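Local coordinates for protein globin II, extracellular (Lumbricus terrestris, PDB 1X9F) that probably binds oxygen reversibly at its heme as one globin chain of the giant extracellular hemoglobin (erythrocruorin) of the earthworm, at residues 32-35 with 36-39; 9-12 with 13-17; 86-89 with 90-94; 59-62 with 63-67; 114-117 with 118-122. All coordinates share one frame; numbering follows the deposited sequence.

Contact 1: residues 32-35 with 36-39. With CMO (carbon monoxide), chain P.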
# COMPACT_ATOMS: atom_id res chain seq x y z
N ALA B 32 -39.16 7.45 -18.27
CA ALA B 32 -39.45 8.82 -17.88
C ALA B 32 -39.75 9.68 -19.10
O ALA B 32 -40.71 10.46 -19.10
CB ALA B 32 -38.30 9.39 -17.08
N ILE B 33 -38.95 9.53 -20.16
CA ILE B 33 -39.16 10.32 -21.38
C ILE B 33 -40.48 10.00 -22.09
O ILE B 33 -41.24 10.91 -22.43
CB ILE B 33 -37.94 10.22 -22.35
CG1 ILE B 33 -36.71 10.91 -21.74
CG2 ILE B 33 -38.27 10.86 -23.70
CD1 ILE B 33 -35.38 10.48 -22.37
N TRP B 34 -40.77 8.71 -22.28
CA TRP B 34 -42.03 8.28 -22.92
C TRP B 34 -43.29 8.62 -22.12
O TRP B 34 -44.30 9.01 -22.70
CB TRP B 34 -41.98 6.81 -23.39
CG TRP B 34 -41.26 6.77 -24.69
CD1 TRP B 34 -40.01 6.29 -24.93
CD2 TRP B 34 -41.72 7.35 -25.91
NE1 TRP B 34 -39.67 6.50 -26.24
CE2 TRP B 34 -40.70 7.15 -26.86
CE3 TRP B 34 -42.89 8.01 -26.30
CZ2 TRP B 34 -40.83 7.59 -28.17
CZ3 TRP B 34 -43.01 8.44 -27.60
CH2 TRP B 34 -41.99 8.23 -28.53
N ARG B 35 -43.21 8.51 -20.79
CA ARG B 35 -44.32 8.93 -19.94
C ARG B 35 -44.57 10.42 -20.01
O ARG B 35 -45.72 10.86 -20.04
CB ARG B 35 -44.07 8.53 -18.49
CG ARG B 35 -44.28 7.06 -18.29
CD ARG B 35 -43.74 6.56 -17.00
NE ARG B 35 -44.01 5.14 -16.89
CZ ARG B 35 -43.30 4.29 -16.16
NH1 ARG B 35 -42.24 4.72 -15.46
NH2 ARG B 35 -43.63 3.01 -16.12
N ALA B 36 -43.49 11.20 -20.02
CA ALA B 36 -43.60 12.65 -20.16
C ALA B 36 -44.20 12.99 -21.52
O ALA B 36 -45.02 13.91 -21.61
CB ALA B 36 -42.26 13.31 -19.96
N THR B 37 -43.81 12.26 -22.56
CA THR B 37 -44.39 12.44 -23.89
C THR B 37 -45.89 12.18 -23.86
O THR B 37 -46.68 13.03 -24.29
CB THR B 37 -43.70 11.52 -24.93
OG1 THR B 37 -42.30 11.80 -24.99
CG2 THR B 37 -44.18 11.84 -26.35
N PHE B 38 -46.27 11.00 -23.36
CA PHE B 38 -47.68 10.61 -23.29
C PHE B 38 -48.50 11.55 -22.42
O PHE B 38 -49.65 11.84 -22.75
CB PHE B 38 -47.86 9.16 -22.80
CG PHE B 38 -47.29 8.12 -23.73
CD1 PHE B 38 -46.85 6.90 -23.22
CD2 PHE B 38 -47.18 8.34 -25.10
CE1 PHE B 38 -46.32 5.93 -24.05
CE2 PHE B 38 -46.65 7.38 -25.94
CZ PHE B 38 -46.22 6.17 -25.41
N ALA B 39 -47.94 12.03 -21.31
CA ALA B 39 -48.65 12.99 -20.45
C ALA B 39 -49.02 14.25 -21.23
O ALA B 39 -50.05 14.87 -20.99
CB ALA B 39 -47.81 13.34 -19.23
C CMO P . -39.82 6.36 -31.05
O CMO P . -40.57 6.03 -30.10

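Contact 2: residues 9-12 with 13-17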
# COMPACT_ATOMS: atom_id res chain seq x y z
N GLY B 9 -23.52 21.69 -29.55
CA GLY B 9 -23.38 20.26 -29.83
C GLY B 9 -22.40 19.62 -28.86
O GLY B 9 -22.65 18.52 -28.36
N LEU B 10 -21.30 20.31 -28.61
CA LEU B 10 -20.33 19.87 -27.61
C LEU B 10 -21.01 19.71 -26.26
O LEU B 10 -20.88 18.66 -25.63
CB LEU B 10 -19.16 20.85 -27.52
CG LEU B 10 -17.76 20.45 -28.02
CD1 LEU B 10 -17.76 19.32 -29.05
CD2 LEU B 10 -17.02 21.68 -28.55
N LYS B 11 -21.74 20.73 -25.82
CA LYS B 11 -22.40 20.72 -24.51
C LYS B 11 -23.44 19.61 -24.40
O LYS B 11 -23.47 18.86 -23.41
CB LYS B 11 -23.03 22.08 -24.20
CG LYS B 11 -23.70 22.12 -22.85
CD LYS B 11 -24.20 23.50 -22.52
CE LYS B 11 -23.18 24.28 -21.72
NZ LYS B 11 -23.75 25.57 -21.27
N VAL B 12 -24.29 19.50 -25.42
CA VAL B 12 -25.32 18.47 -25.45
C VAL B 12 -24.74 17.06 -25.46
O VAL B 12 -25.28 16.17 -24.79
CB VAL B 12 -26.32 18.67 -26.61
CG1 VAL B 12 -27.31 17.50 -26.69
CG2 VAL B 12 -27.08 19.98 -26.45
N LYS B 13 -23.63 16.84 -26.18
CA LYS B 13 -22.96 15.53 -26.13
C LYS B 13 -22.60 15.15 -24.70
O LYS B 13 -22.90 14.03 -24.26
CB LYS B 13 -21.72 15.49 -27.04
CG LYS B 13 -22.08 15.38 -28.53
CD LYS B 13 -20.81 15.30 -29.40
CE LYS B 13 -20.05 13.98 -29.16
NZ LYS B 13 -18.86 13.90 -30.07
N SER B 14 -21.99 16.07 -23.96
CA SER B 14 -21.58 15.80 -22.58
C SER B 14 -22.75 15.60 -21.63
O SER B 14 -22.75 14.65 -20.84
CB SER B 14 -20.70 16.93 -22.05
OG SER B 14 -19.39 16.82 -22.58
N GLU B 15 -23.72 16.50 -21.70
CA GLU B 15 -24.87 16.43 -20.82
C GLU B 15 -25.70 15.18 -21.11
O GLU B 15 -26.28 14.60 -20.19
CB GLU B 15 -25.67 17.72 -20.88
CG GLU B 15 -24.82 18.89 -20.39
CD GLU B 15 -25.52 20.22 -20.41
OE1 GLU B 15 -24.96 21.18 -19.82
OE2 GLU B 15 -26.62 20.33 -21.00
N TRP B 16 -25.72 14.75 -22.37
CA TRP B 16 -26.39 13.50 -22.73
C TRP B 16 -25.69 12.32 -22.06
O TRP B 16 -26.34 11.50 -21.41
CB TRP B 16 -26.45 13.31 -24.25
CG TRP B 16 -26.89 11.94 -24.67
CD1 TRP B 16 -26.10 10.94 -25.16
CD2 TRP B 16 -28.22 11.41 -24.60
NE1 TRP B 16 -26.85 9.82 -25.41
CE2 TRP B 16 -28.16 10.08 -25.08
CE3 TRP B 16 -29.47 11.92 -24.20
CZ2 TRP B 16 -29.29 9.26 -25.17
CZ3 TRP B 16 -30.59 11.10 -24.29
CH2 TRP B 16 -30.49 9.79 -24.77
N GLY B 17 -24.37 12.26 -22.22
CA GLY B 17 -23.55 11.24 -21.58
C GLY B 17 -23.86 11.10 -20.10
O GLY B 17 -24.13 10.00 -19.62

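Contact 3: residues 86-89 with 90-94. With HEM (protoporphyrin IX containing Fe), chain R.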
# COMPACT_ATOMS: atom_id res chain seq x y z
N LYS B 86 -26.34 12.81 -40.80
CA LYS B 86 -27.30 12.84 -41.90
C LYS B 86 -27.68 11.41 -42.28
O LYS B 86 -28.86 11.12 -42.50
CB LYS B 86 -26.69 13.56 -43.10
CG LYS B 86 -27.64 13.79 -44.28
CD LYS B 86 -28.49 15.05 -44.09
CE LYS B 86 -29.31 15.37 -45.37
NZ LYS B 86 -30.26 14.22 -45.72
N GLU B 87 -26.69 10.53 -42.33
CA GLU B 87 -26.92 9.16 -42.73
C GLU B 87 -27.77 8.45 -41.68
O GLU B 87 -28.72 7.73 -42.03
CB GLU B 87 -25.59 8.44 -42.97
CG GLU B 87 -25.50 7.70 -44.30
CD GLU B 87 -25.94 8.53 -45.50
OE1 GLU B 87 -25.31 9.57 -45.79
OE2 GLU B 87 -26.94 8.14 -46.15
N GLU B 88 -27.46 8.66 -40.41
CA GLU B 88 -28.29 8.14 -39.33
C GLU B 88 -29.69 8.75 -39.39
O GLU B 88 -30.69 8.02 -39.31
CB GLU B 88 -27.66 8.37 -37.95
CG GLU B 88 -28.58 8.00 -36.78
CD GLU B 88 -28.97 6.52 -36.74
OE1 GLU B 88 -28.34 5.69 -37.45
OE2 GLU B 88 -29.91 6.18 -36.00
N LEU B 89 -29.77 10.06 -39.54
CA LEU B 89 -31.06 10.73 -39.61
C LEU B 89 -31.95 10.23 -40.75
O LEU B 89 -33.17 10.12 -40.57
CB LEU B 89 -30.91 12.25 -39.66
CG LEU B 89 -30.33 12.85 -38.37
CD1 LEU B 89 -30.37 14.37 -38.43
CD2 LEU B 89 -31.05 12.34 -37.11
N ASP B 90 -31.34 9.93 -41.90
CA ASP B 90 -32.04 9.36 -43.06
C ASP B 90 -32.57 7.98 -42.75
O ASP B 90 -33.70 7.65 -43.12
CB ASP B 90 -31.12 9.26 -44.28
CG ASP B 90 -30.83 10.60 -44.94
OD1 ASP B 90 -31.53 11.60 -44.63
OD2 ASP B 90 -29.93 10.76 -45.79
N HIS B 91 -31.75 7.17 -42.09
CA HIS B 91 -32.14 5.82 -41.68
C HIS B 91 -33.39 5.89 -40.80
O HIS B 91 -34.35 5.14 -41.02
CB HIS B 91 -31.00 5.13 -40.94
CG HIS B 91 -31.26 3.69 -40.64
ND1 HIS B 91 -31.08 2.69 -41.57
CD2 HIS B 91 -31.66 3.07 -39.50
CE1 HIS B 91 -31.37 1.52 -41.03
NE2 HIS B 91 -31.73 1.72 -39.77
N LEU B 92 -33.37 6.80 -39.83
CA LEU B 92 -34.48 6.99 -38.90
C LEU B 92 -35.71 7.53 -39.61
O LEU B 92 -36.83 7.09 -39.34
CB LEU B 92 -34.07 7.95 -37.77
CG LEU B 92 -32.99 7.50 -36.78
CD1 LEU B 92 -32.58 8.65 -35.87
CD2 LEU B 92 -33.47 6.31 -35.95
N GLN B 93 -35.49 8.49 -40.51
CA GLN B 93 -36.57 9.08 -41.29
C GLN B 93 -37.29 8.02 -42.11
O GLN B 93 -38.52 8.05 -42.22
CB GLN B 93 -36.05 10.17 -42.22
CG GLN B 93 -37.09 10.68 -43.21
CD GLN B 93 -36.48 11.44 -44.35
OE1 GLN B 93 -35.68 10.90 -45.12
NE2 GLN B 93 -36.85 12.70 -44.49
N VAL B 94 -36.54 7.09 -42.69
CA VAL B 94 -37.14 5.99 -43.43
C VAL B 94 -38.02 5.15 -42.50
O VAL B 94 -39.10 4.70 -42.89
CB VAL B 94 -36.08 5.12 -44.18
CG1 VAL B 94 -36.67 3.79 -44.65
CG2 VAL B 94 -35.49 5.89 -45.35
CHA HEM R . -28.47 -4.53 -39.51
CHB HEM R . -27.48 -5.40 -34.79
CHC HEM R . -24.62 -9.16 -36.01
CHD HEM R . -25.90 -8.50 -40.70
C1A HEM R . -28.41 -4.38 -38.04
C2A HEM R . -29.04 -3.33 -37.40
C3A HEM R . -28.77 -3.54 -35.97
C4A HEM R . -27.97 -4.77 -36.02
CMA HEM R . -29.19 -2.73 -34.77
CAA HEM R . -29.83 -2.20 -38.01
CBA HEM R . -31.31 -2.49 -37.90
CGA HEM R . -32.04 -1.31 -38.49
O1A HEM R . -32.21 -0.30 -37.77
O2A HEM R . -32.45 -1.39 -39.66
C1B HEM R . -26.58 -6.54 -34.71
C2B HEM R . -26.06 -6.95 -33.48
C3B HEM R . -25.26 -7.97 -33.88
C4B HEM R . -25.35 -8.14 -35.24
CMB HEM R . -26.30 -6.41 -32.09
CAB HEM R . -24.57 -8.73 -33.02
CBB HEM R . -23.96 -9.24 -31.91
C1C HEM R . -24.72 -9.30 -37.47
C2C HEM R . -24.01 -10.28 -38.15
C3C HEM R . -24.40 -10.08 -39.45
C4C HEM R . -25.26 -9.01 -39.48
CMC HEM R . -23.07 -11.32 -37.61
CAC HEM R . -23.90 -10.83 -40.62
CBC HEM R . -24.58 -11.75 -41.42
C1D HEM R . -26.76 -7.31 -40.82
C2D HEM R . -27.20 -6.85 -42.06
C3D HEM R . -27.94 -5.72 -41.77
C4D HEM R . -27.85 -5.61 -40.29
CMD HEM R . -26.93 -7.47 -43.41
CAD HEM R . -28.65 -4.81 -42.73
CBD HEM R . -27.65 -3.78 -43.21
CGD HEM R . -28.41 -2.80 -44.06
O1D HEM R . -28.51 -3.02 -45.29
O2D HEM R . -28.92 -1.82 -43.49
NA HEM R . -27.77 -5.29 -37.25
NB HEM R . -26.17 -7.22 -35.82
NC HEM R . -25.51 -8.51 -38.25
ND HEM R . -27.12 -6.60 -39.72
FE HEM R . -26.68 -6.92 -37.76

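Contact 4: residues 59-62 with 63-67. Unlike the reference sequence in segment 63-67: Asp66 (reference Glu). With HEM (protoporphyrin IX containing Fe), chain O; CMO (carbon monoxide), chain P.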
# COMPACT_ATOMS: atom_id res chain seq x y z
N PRO B 59 -42.05 -5.22 -20.78
CA PRO B 59 -40.70 -5.44 -21.31
C PRO B 59 -40.54 -5.05 -22.79
O PRO B 59 -39.51 -4.48 -23.17
CB PRO B 59 -40.48 -6.94 -21.10
CG PRO B 59 -41.84 -7.51 -20.98
CD PRO B 59 -42.63 -6.48 -20.25
N ALA B 60 -41.55 -5.35 -23.60
CA ALA B 60 -41.55 -4.97 -25.01
C ALA B 60 -41.52 -3.45 -25.17
O ALA B 60 -40.94 -2.94 -26.13
CB ALA B 60 -42.75 -5.55 -25.72
N PHE B 61 -42.14 -2.74 -24.24
CA PHE B 61 -42.11 -1.30 -24.31
C PHE B 61 -40.75 -0.74 -23.89
O PHE B 61 -40.26 0.22 -24.50
CB PHE B 61 -43.21 -0.64 -23.49
CG PHE B 61 -43.29 0.81 -23.74
CD1 PHE B 61 -43.93 1.28 -24.89
CD2 PHE B 61 -42.64 1.72 -22.91
CE1 PHE B 61 -43.98 2.63 -25.18
CE2 PHE B 61 -42.68 3.07 -23.19
CZ PHE B 61 -43.35 3.53 -24.33
N ILE B 62 -40.16 -1.33 -22.85
CA ILE B 62 -38.84 -0.91 -22.40
C ILE B 62 -37.88 -1.06 -23.57
O ILE B 62 -37.12 -0.13 -23.86
CB ILE B 62 -38.33 -1.79 -21.22
CG1 ILE B 62 -39.32 -1.82 -20.05
CG2 ILE B 62 -36.95 -1.31 -20.76
CD1 ILE B 62 -39.50 -0.50 -19.37
N ALA B 63 -37.91 -2.22 -24.21
CA ALA B 63 -37.01 -2.54 -25.31
C ALA B 63 -37.12 -1.48 -26.38
O ALA B 63 -36.12 -0.95 -26.86
CB ALA B 63 -37.33 -3.92 -25.88
N HIS B 64 -38.37 -1.16 -26.72
CA HIS B 64 -38.65 -0.12 -27.67
C HIS B 64 -38.09 1.25 -27.25
O HIS B 64 -37.52 1.96 -28.07
CB HIS B 64 -40.16 -0.01 -27.91
CG HIS B 64 -40.54 1.27 -28.56
ND1 HIS B 64 -40.29 1.53 -29.89
CD2 HIS B 64 -41.06 2.41 -28.04
CE1 HIS B 64 -40.69 2.76 -30.17
NE2 HIS B 64 -41.14 3.32 -29.06
N ALA B 65 -38.27 1.60 -25.98
CA ALA B 65 -37.82 2.89 -25.48
C ALA B 65 -36.30 2.95 -25.41
O ALA B 65 -35.71 3.98 -25.76
CB ALA B 65 -38.44 3.17 -24.12
N ASP B 66 -35.66 1.87 -24.97
CA ASP B 66 -34.20 1.74 -25.02
C ASP B 66 -33.73 1.88 -26.48
O ASP B 66 -32.70 2.49 -26.76
CB ASP B 66 -33.72 0.41 -24.41
CG ASP B 66 -33.30 0.53 -22.93
OD1 ASP B 66 -32.38 -0.22 -22.50
OD2 ASP B 66 -33.83 1.33 -22.13
N ARG B 67 -34.50 1.32 -27.41
CA ARG B 67 -34.18 1.37 -28.84
C ARG B 67 -34.22 2.81 -29.36
O ARG B 67 -33.32 3.24 -30.09
CB ARG B 67 -35.18 0.51 -29.60
CG ARG B 67 -34.60 -0.22 -30.78
CD ARG B 67 -35.27 -1.56 -31.06
NE ARG B 67 -36.73 -1.53 -30.98
CZ ARG B 67 -37.47 -2.41 -30.31
NH1 ARG B 67 -36.90 -3.42 -29.66
NH2 ARG B 67 -38.80 -2.30 -30.30
CHA HEM O . -39.54 3.38 -33.79
CHB HEM O . -36.11 6.76 -33.04
CHC HEM O . -39.56 10.13 -32.25
CHD HEM O . -43.01 6.80 -33.25
C1A HEM O . -38.24 4.02 -33.56
C2A HEM O . -37.07 3.26 -33.62
C3A HEM O . -36.00 4.23 -33.40
C4A HEM O . -36.77 5.48 -33.25
CMA HEM O . -34.51 4.00 -33.33
CAA HEM O . -36.92 1.77 -33.81
CBA HEM O . -36.72 1.36 -35.25
CGA HEM O . -36.70 -0.15 -35.24
O1A HEM O . -35.67 -0.75 -34.87
O2A HEM O . -37.73 -0.76 -35.61
C1B HEM O . -36.79 8.02 -32.73
C2B HEM O . -36.05 9.14 -32.40
C3B HEM O . -37.04 10.05 -32.20
C4B HEM O . -38.27 9.47 -32.41
CMB HEM O . -34.56 9.31 -32.30
CAB HEM O . -36.71 11.29 -31.85
CBB HEM O . -36.28 12.50 -31.53
C1C HEM O . -40.86 9.46 -32.41
C2C HEM O . -42.03 10.16 -32.17
C3C HEM O . -42.99 9.23 -32.46
C4C HEM O . -42.34 8.05 -32.83
CMC HEM O . -42.14 11.60 -31.73
CAC HEM O . -44.46 9.48 -32.36
CBC HEM O . -44.97 9.90 -31.20
C1D HEM O . -42.34 5.51 -33.51
C2D HEM O . -43.07 4.34 -33.74
C3D HEM O . -42.13 3.34 -33.89
C4D HEM O . -40.84 4.06 -33.74
CMD HEM O . -44.57 4.20 -33.81
CAD HEM O . -42.35 1.88 -34.19
CBD HEM O . -42.85 1.14 -32.96
CGD HEM O . -42.98 -0.31 -33.35
O1D HEM O . -41.96 -0.95 -33.68
O2D HEM O . -44.11 -0.82 -33.33
NA HEM O . -38.11 5.37 -33.39
NB HEM O . -38.14 8.17 -32.75
NC HEM O . -40.99 8.18 -32.84
ND HEM O . -40.98 5.38 -33.49
FE HEM O . -39.56 6.79 -33.19
C CMO P . -39.82 6.36 -31.05
O CMO P . -40.57 6.03 -30.10
O HOH W 1 -39.56 -4.09 -28.34

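Contact 5: residues 114-117 with 118-122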
# COMPACT_ATOMS: atom_id res chain seq x y z
N LEU B 114 -36.12 17.20 -22.77
CA LEU B 114 -35.56 18.33 -22.05
C LEU B 114 -35.94 18.31 -20.59
O LEU B 114 -35.16 18.71 -19.72
CB LEU B 114 -35.97 19.65 -22.69
CG LEU B 114 -34.98 20.24 -23.68
CD1 LEU B 114 -34.57 19.25 -24.77
CD2 LEU B 114 -35.58 21.47 -24.31
N HIS B 115 -37.14 17.82 -20.31
CA HIS B 115 -37.68 17.80 -18.98
C HIS B 115 -36.99 16.77 -18.10
O HIS B 115 -36.58 17.06 -16.98
CB HIS B 115 -39.15 17.48 -19.08
CG HIS B 115 -39.82 17.37 -17.76
ND1 HIS B 115 -39.99 18.46 -16.93
CD2 HIS B 115 -40.35 16.31 -17.12
CE1 HIS B 115 -40.61 18.07 -15.83
NE2 HIS B 115 -40.84 16.78 -15.92
N VAL B 116 -36.87 15.57 -18.64
CA VAL B 116 -36.23 14.48 -17.94
C VAL B 116 -34.73 14.78 -17.78
O VAL B 116 -34.18 14.58 -16.69
CB VAL B 116 -36.50 13.13 -18.65
CG1 VAL B 116 -35.80 11.99 -17.93
CG2 VAL B 116 -38.00 12.86 -18.71
N VAL B 117 -34.09 15.29 -18.83
CA VAL B 117 -32.68 15.67 -18.74
C VAL B 117 -32.45 16.76 -17.69
O VAL B 117 -31.52 16.64 -16.88
CB VAL B 117 -32.10 16.05 -20.13
CG1 VAL B 117 -30.80 16.82 -20.00
CG2 VAL B 117 -31.88 14.80 -20.97
N ALA B 118 -33.29 17.79 -17.68
CA ALA B 118 -33.24 18.83 -16.64
C ALA B 118 -33.29 18.24 -15.22
O ALA B 118 -32.55 18.67 -14.34
CB ALA B 118 -34.36 19.84 -16.83
N ALA B 119 -34.17 17.27 -15.02
CA ALA B 119 -34.30 16.61 -13.72
C ALA B 119 -33.06 15.78 -13.38
O ALA B 119 -32.52 15.90 -12.28
CB ALA B 119 -35.54 15.76 -13.69
N GLN B 120 -32.63 14.95 -14.33
CA GLN B 120 -31.41 14.14 -14.21
C GLN B 120 -30.15 14.91 -13.80
O GLN B 120 -29.35 14.42 -13.00
CB GLN B 120 -31.13 13.48 -15.56
CG GLN B 120 -32.00 12.29 -15.85
CD GLN B 120 -31.60 11.09 -15.04
OE1 GLN B 120 -30.42 10.83 -14.85
NE2 GLN B 120 -32.59 10.34 -14.55
N LEU B 121 -29.97 16.10 -14.36
CA LEU B 121 -28.75 16.87 -14.13
C LEU B 121 -28.96 18.06 -13.20
O LEU B 121 -27.99 18.74 -12.88
CB LEU B 121 -28.15 17.34 -15.46
CG LEU B 121 -28.02 16.28 -16.56
CD1 LEU B 121 -27.73 16.95 -17.89
CD2 LEU B 121 -26.93 15.24 -16.24
N GLY B 122 -30.20 18.29 -12.78
CA GLY B 122 -30.51 19.44 -11.92
C GLY B 122 -30.19 20.75 -12.60
O GLY B 122 -30.73 21.05 -13.67

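Contact 1: residues 32-35 with 36-39
Ala36 donates its backbone N to Ala32 O at 3.0 Å, and its CB rests against the same carbonyl. One residue on, Thr37 reaches back to Ile33 O twice: its N and its OG1 both bond to this oxygen at 2.9 Å. OG1 lies beside its own backbone N (chi1 -60°), which swings the hydroxyl over the preceding turn; it comes in from above the carbonyl plane while the amide lies nearer to it. The buried hydroxyl thus finds a partner within its own helix. The same torsion sends the methyl CG2 the other way, alongside the Trp34 indole, 3.8 Å from CZ3. Phe38 N follows with a nearly straight bond to Trp34 O, and the Phe38 ring passes over that carbonyl, the oxygen 3.2 Å above the ring plane toward its rim. Trp34 and Phe38 meet obliquely, planes at 42° and centroids 5.6 Å apart. Ala39 N bonds to Arg35 O, while the extended Arg35 side chain leads off to Thr56. A leucine in place of Trp34 would probably strip Thr37 CG2 and the Phe38 ring of their flat neighbour and leave a gap between them. Phe48 meets the indole edge-to-face, and with Trp34 it belongs to the distal carbon monoxide pocket of a globin heme site.

Contact 2: residues 9-12 with 13-17
Trp16 N and Val12 O make the shortest backbone bond here, 2.8 Å, and Trp16 CB sits close to the same oxygen. Three more i to i+4 bonds run beside it: Lys13 N to Gly9 O, Ser14 N to Leu10 O at a longer 3.3 Å, and Glu15 N to Lys11 O, nearly straight at 170°. Of the side chains, Lys11 and Glu15 meet most fully. Lys11 CG stands anti to its backbone N (chi1 -179°), which lays the methylenes across the Glu15 carboxylate: OE1 is 3.4 Å from Lys11 CG and 3.6 Å from Lys11 CD. The contact is thus between carboxylate and aliphatic chain, for the bend at chi3 leaves Lys11 NZ 4.8 Å from Glu15 OE1, and NZ bonds instead to the backbone of another protein chain of the assembly. Glu15 OE1 also bonds to a polar side chain of that chain, while OE2 accepts from Trp130 NE1 and Asp126 N. An alanine in place of Glu15 would probably leave Trp130 NE1 and the Asp126 amide without their acceptor and uncover the Lys11 methylenes. Lys13 packs CB and CG on Gly9 O, then carries its ammonium away to Asp80 and to Glu27 of a neighbouring globin III subunit. Helix 6-20 is the first helix of this globin; Val12 and Trp16 fit against Ile76 of helix 59-77 and Trp130 of helix 127-142, and Trp16 NE1 bonds to Asp73.

Contact 3: residues 86-89 with 90-94
Glu88 folds its carboxylate across Leu92, OE2 lying 3.4 Å from Leu92 CG and 3.6 Å from CD2. CG is anti to the Glu88 backbone N (chi1 173°), and a turn at chi2 brings the acid along the helix over the leucine branch; OE1 is held by a salt bridge to Arg73 of a neighbouring globin III subunit. Leu92 also packs CD1 on Leu89 CD2 at 4.2 Å and touches this chain's own heme. On another side of helix 82-96, Lys86 curls at chi2 and chi4 and offers NZ to Asp90: 3.1 Å to OD1 and 3.5 Å to OD2, both weak hydrogen bonds within a salt bridge. Glu87 OE2 stands 4.0 Å from Asp90 OD2, the two carboxylate planes 81° apart, a closeness of like charges that the lysine probably eases. His91, its backbone N bonded to Glu87 O, points its ring at a second heme, not the one in this chain's pocket: NE2 donates to propionate O1A at 2.9 Å, nearly straight (169°), with the carboxyl carbon CGA in the plane of the imidazole. Leu92 O accepts from ND1 of His96, probably the proximal histidine. Polar bonds as well as packing thus hold this helix face at the subunit boundary, and the imidazole N-H probably helps to balance the propionate's negative charge.

Contact 4: residues 59-62 with 63-67
Phe61 and His64 set their rings at an oblique 51°, centroids 5.7 Å apart, with Phe61 CE1 nearest His64 CD2 at 4.1 Å. Both side chains leave the helix with CG anti to the backbone N (chi1 -171° and 163°), yet Phe61, a turn earlier, lies to one flank of the imidazole and brings CE2 to Ala65 CB as well. The His64 ring meets the heme side by its edge, with methine carbon CHA in the imidazole plane. NE2 lies 3.0 Å from the carbon monoxide oxygen and gives it a weak, bent hydrogen bond. This is the distal histidine of the globin fold on helix 59-77, the E helix, and Phe48 meets its ring from the neighbouring loop. Beneath the rings the backbone repeats i to i+4: His64 N bonds to Ala60 O at 3.2 Å from above the carbonyl plane, Ala65 N to Phe61 O, and Asp66 N to Ile62 O at 2.7 Å, almost straight. Ala60 O takes a second partner, a water that donates to it at 2.8 Å and accepts from Arg67 NH2. That guanidinium is laid back along the helix, one face over His64 CA and Ala63 O with the water in its plane at the edge, while CD of Arg67 comes 3.9 Å from a propionate oxygen, O1A, of the heme. Asp66 OD2 bonds to Ser30 of helix 23-40, and Ala63 packs on Ala90 of a neighbouring globin III subunit.

Contact 5: residues 114-117 with 118-122
Gln120 meets Val116 through its chain and not its flat amide: CB and CG lie against Val116 O, CG at 3.3 Å, and the amide plane is carried away past them. The other flat group, the His115 imidazole, likewise points away from 118-122, and it is the His115 carbonyl that takes part, accepting from Ala119 N at 3.1 Å. Gln120 N binds Val116 O in a nearly straight bond of 2.8 Å (175°), and Ala118 N reaches Leu114 O from above the carbonyl plane. Val117 and Leu121 carry the side-chain packing. They lie side by side and point the same way, Val117 CG1 3.7 Å from Leu121 CD1. For Val117 this follows from chi1 163°, which sets CG1 anti to the backbone N and turns it toward the next turn. Leu121 N closes the last bond of the series on Val117 O, and Gly122 leaves the helix with positive phi (62°), a backbone angle that favours glycine. Val116 packs on helix 23-40, Leu121 on helix 6-20, and Leu114 with Val117 on Trp130 of helix 127-142, as expected of the C-terminal part of the G helix in the globin fold.

How the contacts relate
Contacts 1 and 4 both reach the carbon monoxide on the distal side of the heme, through Trp34 and His64, and touch each other directly: Trp34 CD1 packs on Ala65 CB at 3.6 Å, and Phe61 CZ lies against both Trp34 and Phe38. Contact 5 packs on contact 1, Val116 CG2 meeting Ala32 O at 3.6 Å, and joins contact 2 where Leu121 CD1 reaches Glu15 O, also 3.6 Å. A chain of packing thus runs from 9-17 through 114-122 and 32-39 to 59-67. Contact 3 stands apart, its centre about 23 Å from that of contact 1, on the opposite side of the chain's centre, with contact 4 about 7 Å away by nearest atoms.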